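Local coordinates for protein ATP phosphoribosyltransferase regulatory subunit (Lactococcus lactis, PDB 1Z7M) that is required for the first step of histidine biosynthesis and may allow feedback regulation of ATP phosphoribosyltransferase activity by histidine, at residues B[170-175]-B[332-337]; B[177-182]-B[270-275]. All coordinates share one frame; numbering follows the deposited sequence.

The two contacts lie about 20 Å apart, centre to centre, and are joined by strand 175-181: contact 1 lies in the loop that enters it, contact 2 on the strand itself. Contact 1 sets that loop against the C-terminal helix 327-338. Contact 2 pairs the strand with the edge strand 272-274. They meet where Thr-175 O lies 2.9 Å from Lys-270 NZ, a weak hydrogen bond. Contact 1 is partly buried and about 19 Å from the chain centre; contact 2 is buried and about 12 Å from it. A bound phosphate ion, probably from the crystallisation liquor, sits about 3 Å from the side chain of Glu-178 in contact 2.

Contact 1 of 2, residues B[170-175]-B[332-337]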
ATOM      1  N   LEU B 170     -11.832  30.195  24.137  1.00 66.57           N
ATOM      2  CA  LEU B 170     -10.427  30.099  23.774  1.00 67.14           C
ATOM      3  C   LEU B 170      -9.825  31.317  24.460  1.00 67.73           C
ATOM      4  O   LEU B 170     -10.319  32.419  24.294  1.00 68.19           O
ATOM      5  CB  LEU B 170     -10.275  30.230  22.260  1.00 66.95           C
ATOM      6  CG  LEU B 170     -11.353  29.561  21.397  1.00 66.43           C
ATOM      7  CD1 LEU B 170     -11.093  29.888  19.950  1.00 64.78           C
ATOM      8  CD2 LEU B 170     -11.368  28.053  21.626  1.00 65.52           C
ATOM      9  N   GLY B 171      -8.769  31.149  25.231  1.00 68.07           N
ATOM     10  CA  GLY B 171      -8.223  32.308  25.912  1.00 69.07           C
ATOM     11  C   GLY B 171      -7.485  33.301  25.039  1.00 69.56           C
ATOM     12  O   GLY B 171      -6.431  33.801  25.434  1.00 70.34           O
ATOM     13  N   LEU B 172      -8.029  33.608  23.867  1.00 69.58           N
ATOM     14  CA  LEU B 172      -7.381  34.543  22.951  1.00 69.30           C
ATOM     15  C   LEU B 172      -7.846  35.980  23.163  1.00 69.20           C
ATOM     16  O   LEU B 172      -9.039  36.254  23.102  1.00 69.16           O
ATOM     17  CB  LEU B 172      -7.665  34.111  21.521  1.00 69.33           C
ATOM     18  CG  LEU B 172      -7.159  32.721  21.160  1.00 69.01           C
ATOM     19  CD1 LEU B 172      -7.708  32.336  19.812  1.00 69.69           C
ATOM     20  CD2 LEU B 172      -5.651  32.719  21.134  1.00 68.53           C
ATOM     21  N   ASN B 173      -6.899  36.893  23.386  1.00 69.54           N
ATOM     22  CA  ASN B 173      -7.211  38.306  23.636  1.00 69.46           C
ATOM     23  C   ASN B 173      -7.731  39.106  22.447  1.00 69.29           C
ATOM     24  O   ASN B 173      -8.834  39.638  22.504  1.00 69.79           O
ATOM     25  CB  ASN B 173      -5.997  39.038  24.205  1.00 69.73           C
ATOM     26  CG  ASN B 173      -5.321  38.273  25.317  1.00 70.30           C
ATOM     27  OD1 ASN B 173      -5.983  37.649  26.159  1.00 70.61           O
ATOM     28  ND2 ASN B 173      -3.986  38.327  25.342  1.00 70.76           N
ATOM     29  N   LYS B 174      -6.949  39.211  21.376  1.00 68.83           N
ATOM     30  CA  LYS B 174      -7.379  39.978  20.205  1.00 68.45           C
ATOM     31  C   LYS B 174      -7.823  39.137  18.992  1.00 67.83           C
ATOM     32  O   LYS B 174      -6.997  38.672  18.198  1.00 67.28           O
ATOM     33  CB  LYS B 174      -6.263  40.937  19.796  1.00 68.81           C
ATOM     34  CG  LYS B 174      -6.636  41.857  18.650  1.00 70.12           C
ATOM     35  CD  LYS B 174      -5.567  42.907  18.437  1.00 71.26           C
ATOM     36  CE  LYS B 174      -5.387  43.739  19.702  1.00 72.91           C
ATOM     37  NZ  LYS B 174      -4.287  44.736  19.581  1.00 73.05           N
ATOM     38  N   THR B 175      -9.135  38.963  18.848  1.00 67.36           N
ATOM     39  CA  THR B 175      -9.683  38.174  17.743  1.00 66.79           C
ATOM     40  C   THR B 175     -10.838  38.827  16.998  1.00 66.23           C
ATOM     41  O   THR B 175     -11.790  39.321  17.601  1.00 66.22           O
ATOM     42  CB  THR B 175     -10.219  36.789  18.209  1.00 66.82           C
ATOM     43  OG1 THR B 175     -11.371  36.965  19.049  1.00 66.53           O
ATOM     44  CG2 THR B 175      -9.152  36.020  18.963  1.00 67.28           C
ATOM     45  N   LYS B 332      -1.024  27.480  19.098  1.00 62.19           N
ATOM     46  CA  LYS B 332       0.157  28.191  18.648  1.00 64.33           C
ATOM     47  C   LYS B 332      -0.010  29.676  18.946  1.00 65.63           C
ATOM     48  O   LYS B 332       0.965  30.368  19.230  1.00 65.72           O
ATOM     49  CB  LYS B 332       0.336  27.980  17.152  1.00 64.54           C
ATOM     50  CG  LYS B 332       1.581  28.618  16.555  1.00 66.22           C
ATOM     51  CD  LYS B 332       1.696  28.248  15.075  1.00 67.85           C
ATOM     52  CE  LYS B 332       1.754  26.718  14.910  1.00 68.84           C
ATOM     53  NZ  LYS B 332       1.037  26.233  13.691  1.00 68.48           N
ATOM     54  N   ALA B 333      -1.253  30.156  18.881  1.00 67.24           N
ATOM     55  CA  ALA B 333      -1.565  31.560  19.143  1.00 68.40           C
ATOM     56  C   ALA B 333      -1.584  31.849  20.635  1.00 69.83           C
ATOM     57  O   ALA B 333      -1.194  32.930  21.063  1.00 70.08           O
ATOM     58  CB  ALA B 333      -2.905  31.933  18.528  1.00 67.21           C
ATOM     59  N   LEU B 334      -2.039  30.881  21.424  1.00 71.29           N
ATOM     60  CA  LEU B 334      -2.080  31.058  22.866  1.00 72.80           C
ATOM     61  C   LEU B 334      -0.667  31.162  23.399  1.00 74.64           C
ATOM     62  O   LEU B 334      -0.431  31.790  24.421  1.00 74.62           O
ATOM     63  CB  LEU B 334      -2.783  29.887  23.538  1.00 72.26           C
ATOM     64  CG  LEU B 334      -4.294  29.814  23.360  1.00 72.01           C
ATOM     65  CD1 LEU B 334      -4.756  28.432  23.714  1.00 71.87           C
ATOM     66  CD2 LEU B 334      -4.985  30.847  24.220  1.00 71.44           C
ATOM     67  N   GLU B 335       0.279  30.538  22.715  1.00 76.82           N
ATOM     68  CA  GLU B 335       1.652  30.609  23.167  1.00 79.44           C
ATOM     69  C   GLU B 335       2.287  31.938  22.814  1.00 81.53           C
ATOM     70  O   GLU B 335       2.843  32.609  23.683  1.00 81.99           O
ATOM     71  CB  GLU B 335       2.461  29.472  22.578  1.00 79.92           C
ATOM     72  CG  GLU B 335       2.265  28.183  23.331  1.00 80.83           C
ATOM     73  CD  GLU B 335       3.057  27.057  22.730  1.00 81.64           C
ATOM     74  OE1 GLU B 335       4.259  27.268  22.441  1.00 82.49           O
ATOM     75  OE2 GLU B 335       2.477  25.962  22.554  1.00 82.34           O
ATOM     76  N   ARG B 336       2.212  32.326  21.544  1.00 83.44           N
ATOM     77  CA  ARG B 336       2.782  33.600  21.127  1.00 85.10           C
ATOM     78  C   ARG B 336       2.197  34.686  22.022  1.00 85.78           C
ATOM     79  O   ARG B 336       2.926  35.527  22.561  1.00 86.19           O
ATOM     80  CB  ARG B 336       2.442  33.895  19.664  1.00 86.04           C
ATOM     81  CG  ARG B 336       3.137  32.980  18.664  1.00 88.10           C
ATOM     82  CD  ARG B 336       2.935  33.482  17.239  1.00 91.01           C
ATOM     83  NE  ARG B 336       3.510  34.816  17.047  1.00 92.66           N
ATOM     84  CZ  ARG B 336       3.330  35.574  15.962  1.00 93.24           C
ATOM     85  NH1 ARG B 336       2.583  35.143  14.950  1.00 92.70           N
ATOM     86  NH2 ARG B 336       3.904  36.769  15.890  1.00 92.78           N
ATOM     87  N   GLN B 337       0.880  34.640  22.192  1.00 86.08           N
ATOM     88  CA  GLN B 337       0.155  35.608  23.008  1.00 86.70           C
ATOM     89  C   GLN B 337       0.749  35.760  24.411  1.00 87.37           C
ATOM     90  O   GLN B 337       0.873  36.873  24.934  1.00 87.60           O
ATOM     91  CB  GLN B 337      -1.308  35.177  23.114  1.00 86.15           C
ATOM     92  CG  GLN B 337      -2.257  36.229  23.650  1.00 85.35           C
ATOM     93  CD  GLN B 337      -3.686  35.715  23.770  1.00 84.91           C
ATOM     94  OE1 GLN B 337      -3.988  34.876  24.613  1.00 84.69           O
ATOM     95  NE2 GLN B 337      -4.567  36.209  22.911  1.00 84.93           N
TER
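Gln-337 reaches from helix 327-338 across to the loop 170-175 and gives the contact its largest single share of buried surface. Its CB points toward the loop. CG is anti to the backbone N (chi1 -166°), and the chain stays extended through CD. CG comes 3.2 Å from Asn-173 ND2. CD lies over the face of the Asn-173 amide, 3.4 Å from its CG. The two side chains run obliquely, yet their amide planes are only 12° apart and stack. The end of the Gln-337 amide lies against the backbone from Gly-171 to Asn-173.

Beside the amides the contact is apolar. Leu-172 and Leu-334 cross at about a right angle and meet branch to branch, with Leu-172 CD2 3.7 Å from Leu-334 CD2. Leu-172 CD2 also touches Ala-333 CB at 3.9 Å, so one methyl group of the loop bridges two successive helix residues. Leu-334 CD2 rests as well against the carbonyl of Gly-171, 3.5 Å from its O.

The loop links helix 152-169 to strand 175-181, and the contact sets it against helix 327-338, the last helix of the chain. That helix thus packs on the loop entering the large mixed sheet of the class-II synthetase-like domain. Leu-172 is buried, and also touches Ile-301, Ser-294 of strand 288-294 and Ile-330, one turn before Leu-334 on the same helix. Leu-334 packs on Ile-42 of helix 33-52. Ala-333 adds contacts to Ala-296 and Ala-297 in the loop that follows strand 288-294.

Contact 2 of 2, residues B[177-182]-B[270-275]; sequences FEIGSA and KPIIID
A parallel strand pair joins 177-182 to 270-275 at one edge of the large mixed sheet of the class-II aminoacyl-tRNA synthetase-like domain, the family of HisZ. Strand 272-274 is the outermost strand on this side within the chain, and helix 250-267 leads into it. The Glu-178 with Ile-273 and Ile-179 with Ile-274 pairs define the register. Ile-179 is held through both its N and its O. Its N donates to Ile-273 O at 2.8 Å, and its O accepts from Asp-275 N with a nearly straight N-H...O angle of 176°. The bond from Ile-273 N to Phe-177 O is weak.

Phe-177, Ile-179, Ile-272 and Ile-274 point to one face of the sheet. Ile-179 places CG1 between the backbone N and the carbonyl carbon (chi1 57°), and its CD1 lies 3.5 Å from Ile-272 CG2. These two side chains cross at about a right angle. Phe-177 and Ile-272 run side by side, with Phe-177 CD2 3.7 Å from Ile-272 CD1. Leu-160 of helix 152-169 and Leu-259 of helix 250-267 help to cover this face.

Glu-178 and Ile-273 occupy the other face, where Glu-178 CG is 4.1 Å from Ile-273 CG2. The extended Glu-178 chain runs beside Asp-275. Their carboxylate planes are 70° apart, and Glu-178 OE2 comes 3.8 Å from Asp-275 OD2. Asp-275 OD1 accepts a bond from Gly-277 N.

If both acids are ionised they should repel. The bound phosphate near Glu-178, probably from the crystallisation liquor, is a further acidic group. A basic side chain of another protein's chain forms a salt bridge with Glu-178 OE2 and packs on Asp-275, which would offset part of that cost. The acidic pair thus lies at a contact between the two proteins.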
ATOM      1  N   PHE B 177     -13.913  38.465  14.056  1.00 63.91           N
ATOM      2  CA  PHE B 177     -14.813  37.523  13.425  1.00 63.34           C
ATOM      3  C   PHE B 177     -15.315  38.179  12.128  1.00 63.41           C
ATOM      4  O   PHE B 177     -15.704  39.348  12.141  1.00 63.80           O
ATOM      5  CB  PHE B 177     -15.962  37.247  14.377  1.00 62.54           C
ATOM      6  CG  PHE B 177     -16.825  36.135  13.950  1.00 61.98           C
ATOM      7  CD1 PHE B 177     -16.545  34.839  14.343  1.00 62.27           C
ATOM      8  CD2 PHE B 177     -17.934  36.377  13.154  1.00 61.94           C
ATOM      9  CE1 PHE B 177     -17.363  33.787  13.950  1.00 63.03           C
ATOM     10  CE2 PHE B 177     -18.763  35.339  12.751  1.00 62.32           C
ATOM     11  CZ  PHE B 177     -18.479  34.038  13.151  1.00 62.82           C
ATOM     12  N   GLU B 178     -15.290  37.440  11.019  1.00 63.25           N
ATOM     13  CA  GLU B 178     -15.716  37.966   9.710  1.00 62.57           C
ATOM     14  C   GLU B 178     -16.797  37.143   9.034  1.00 62.29           C
ATOM     15  O   GLU B 178     -16.665  35.929   8.910  1.00 62.71           O
ATOM     16  CB  GLU B 178     -14.537  38.030   8.737  1.00 62.03           C
ATOM     17  CG  GLU B 178     -13.448  39.027   9.083  1.00 62.93           C
ATOM     18  CD  GLU B 178     -12.217  38.870   8.191  1.00 63.85           C
ATOM     19  OE1 GLU B 178     -11.258  39.657   8.351  1.00 64.76           O
ATOM     20  OE2 GLU B 178     -12.202  37.955   7.334  1.00 64.68           O
ATOM     21  N   ILE B 179     -17.856  37.800   8.576  1.00 61.57           N
ATOM     22  CA  ILE B 179     -18.919  37.091   7.882  1.00 60.71           C
ATOM     23  C   ILE B 179     -19.023  37.546   6.437  1.00 60.24           C
ATOM     24  O   ILE B 179     -18.634  38.661   6.089  1.00 59.79           O
ATOM     25  CB  ILE B 179     -20.266  37.293   8.556  1.00 60.88           C
ATOM     26  CG1 ILE B 179     -20.589  38.781   8.649  1.00 61.01           C
ATOM     27  CG2 ILE B 179     -20.244  36.668   9.920  1.00 61.21           C
ATOM     28  CD1 ILE B 179     -21.949  39.056   9.249  1.00 61.46           C
ATOM     29  N   GLY B 180     -19.553  36.671   5.597  1.00 59.95           N
ATOM     30  CA  GLY B 180     -19.681  37.004   4.194  1.00 59.88           C
ATOM     31  C   GLY B 180     -20.804  36.250   3.513  1.00 59.94           C
ATOM     32  O   GLY B 180     -21.553  35.514   4.162  1.00 59.74           O
ATOM     33  N   SER B 181     -20.911  36.434   2.200  1.00 59.84           N
ATOM     34  CA  SER B 181     -21.952  35.783   1.419  1.00 59.95           C
ATOM     35  C   SER B 181     -21.481  35.242   0.068  1.00 59.90           C
ATOM     36  O   SER B 181     -20.987  35.990  -0.773  1.00 59.75           O
ATOM     37  CB  SER B 181     -23.089  36.764   1.194  1.00 60.33           C
ATOM     38  OG  SER B 181     -24.089  36.185   0.380  1.00 61.73           O
ATOM     39  N   ALA B 182     -21.641  33.935  -0.130  1.00 59.95           N
ATOM     40  CA  ALA B 182     -21.244  33.302  -1.374  1.00 59.89           C
ATOM     41  C   ALA B 182     -22.138  33.866  -2.460  1.00 59.93           C
ATOM     42  O   ALA B 182     -21.717  34.069  -3.594  1.00 60.23           O
ATOM     43  CB  ALA B 182     -21.429  31.799  -1.279  1.00 59.70           C
ATOM     44  N   LYS B 270     -20.383  40.181  20.240  1.00 73.25           N
ATOM     45  CA  LYS B 270     -19.059  40.581  19.771  1.00 71.82           C
ATOM     46  C   LYS B 270     -19.189  41.397  18.491  1.00 71.37           C
ATOM     47  O   LYS B 270     -20.056  41.130  17.662  1.00 71.94           O
ATOM     48  CB  LYS B 270     -18.206  39.352  19.484  1.00 71.42           C
ATOM     49  CG  LYS B 270     -16.815  39.676  18.972  1.00 70.66           C
ATOM     50  CD  LYS B 270     -16.012  38.411  18.719  1.00 70.28           C
ATOM     51  CE  LYS B 270     -14.563  38.737  18.432  1.00 70.03           C
ATOM     52  NZ  LYS B 270     -13.933  39.410  19.596  1.00 69.18           N
ATOM     53  N   PRO B 271     -18.325  42.407  18.307  1.00 70.58           N
ATOM     54  CA  PRO B 271     -18.439  43.196  17.079  1.00 69.45           C
ATOM     55  C   PRO B 271     -18.108  42.351  15.855  1.00 68.59           C
ATOM     56  O   PRO B 271     -16.981  41.870  15.692  1.00 68.76           O
ATOM     57  CB  PRO B 271     -17.442  44.333  17.307  1.00 70.00           C
ATOM     58  CG  PRO B 271     -16.382  43.693  18.157  1.00 70.24           C
ATOM     59  CD  PRO B 271     -17.205  42.883  19.141  1.00 70.64           C
ATOM     60  N   ILE B 272     -19.104  42.153  15.005  1.00 67.68           N
ATOM     61  CA  ILE B 272     -18.922  41.367  13.795  1.00 66.59           C
ATOM     62  C   ILE B 272     -18.357  42.239  12.680  1.00 66.00           C
ATOM     63  O   ILE B 272     -18.563  43.453  12.652  1.00 66.15           O
ATOM     64  CB  ILE B 272     -20.259  40.757  13.319  1.00 66.10           C
ATOM     65  CG1 ILE B 272     -20.871  39.924  14.439  1.00 65.54           C
ATOM     66  CG2 ILE B 272     -20.042  39.914  12.083  1.00 66.33           C
ATOM     67  CD1 ILE B 272     -19.921  38.923  15.021  1.00 65.24           C
ATOM     68  N   ILE B 273     -17.640  41.614  11.761  1.00 65.42           N
ATOM     69  CA  ILE B 273     -17.063  42.336  10.651  1.00 65.24           C
ATOM     70  C   ILE B 273     -17.570  41.754   9.338  1.00 64.88           C
ATOM     71  O   ILE B 273     -17.581  40.543   9.139  1.00 64.63           O
ATOM     72  CB  ILE B 273     -15.553  42.277  10.733  1.00 65.05           C
ATOM     73  CG1 ILE B 273     -15.108  43.066  11.956  1.00 66.21           C
ATOM     74  CG2 ILE B 273     -14.940  42.838   9.499  1.00 64.46           C
ATOM     75  CD1 ILE B 273     -13.665  42.852  12.325  1.00 68.96           C
ATOM     76  N   ILE B 274     -18.023  42.627   8.451  1.00 64.99           N
ATOM     77  CA  ILE B 274     -18.540  42.171   7.178  1.00 65.24           C
ATOM     78  C   ILE B 274     -17.478  42.297   6.096  1.00 64.95           C
ATOM     79  O   ILE B 274     -16.920  43.377   5.878  1.00 64.92           O
ATOM     80  CB  ILE B 274     -19.816  42.964   6.787  1.00 65.26           C
ATOM     81  CG1 ILE B 274     -20.890  42.773   7.866  1.00 65.44           C
ATOM     82  CG2 ILE B 274     -20.322  42.497   5.422  1.00 64.88           C
ATOM     83  CD1 ILE B 274     -22.213  43.488   7.619  1.00 65.77           C
ATOM     84  N   ASP B 275     -17.177  41.175   5.445  1.00 65.02           N
ATOM     85  CA  ASP B 275     -16.190  41.165   4.377  1.00 65.40           C
ATOM     86  C   ASP B 275     -16.872  40.792   3.072  1.00 65.10           C
ATOM     87  O   ASP B 275     -17.209  39.633   2.838  1.00 65.43           O
ATOM     88  CB  ASP B 275     -15.073  40.161   4.656  1.00 66.14           C
ATOM     89  CG  ASP B 275     -13.846  40.413   3.795  1.00 67.58           C
ATOM     90  OD1 ASP B 275     -14.011  40.848   2.630  1.00 68.10           O
ATOM     91  OD2 ASP B 275     -12.714  40.177   4.280  1.00 69.53           O
TER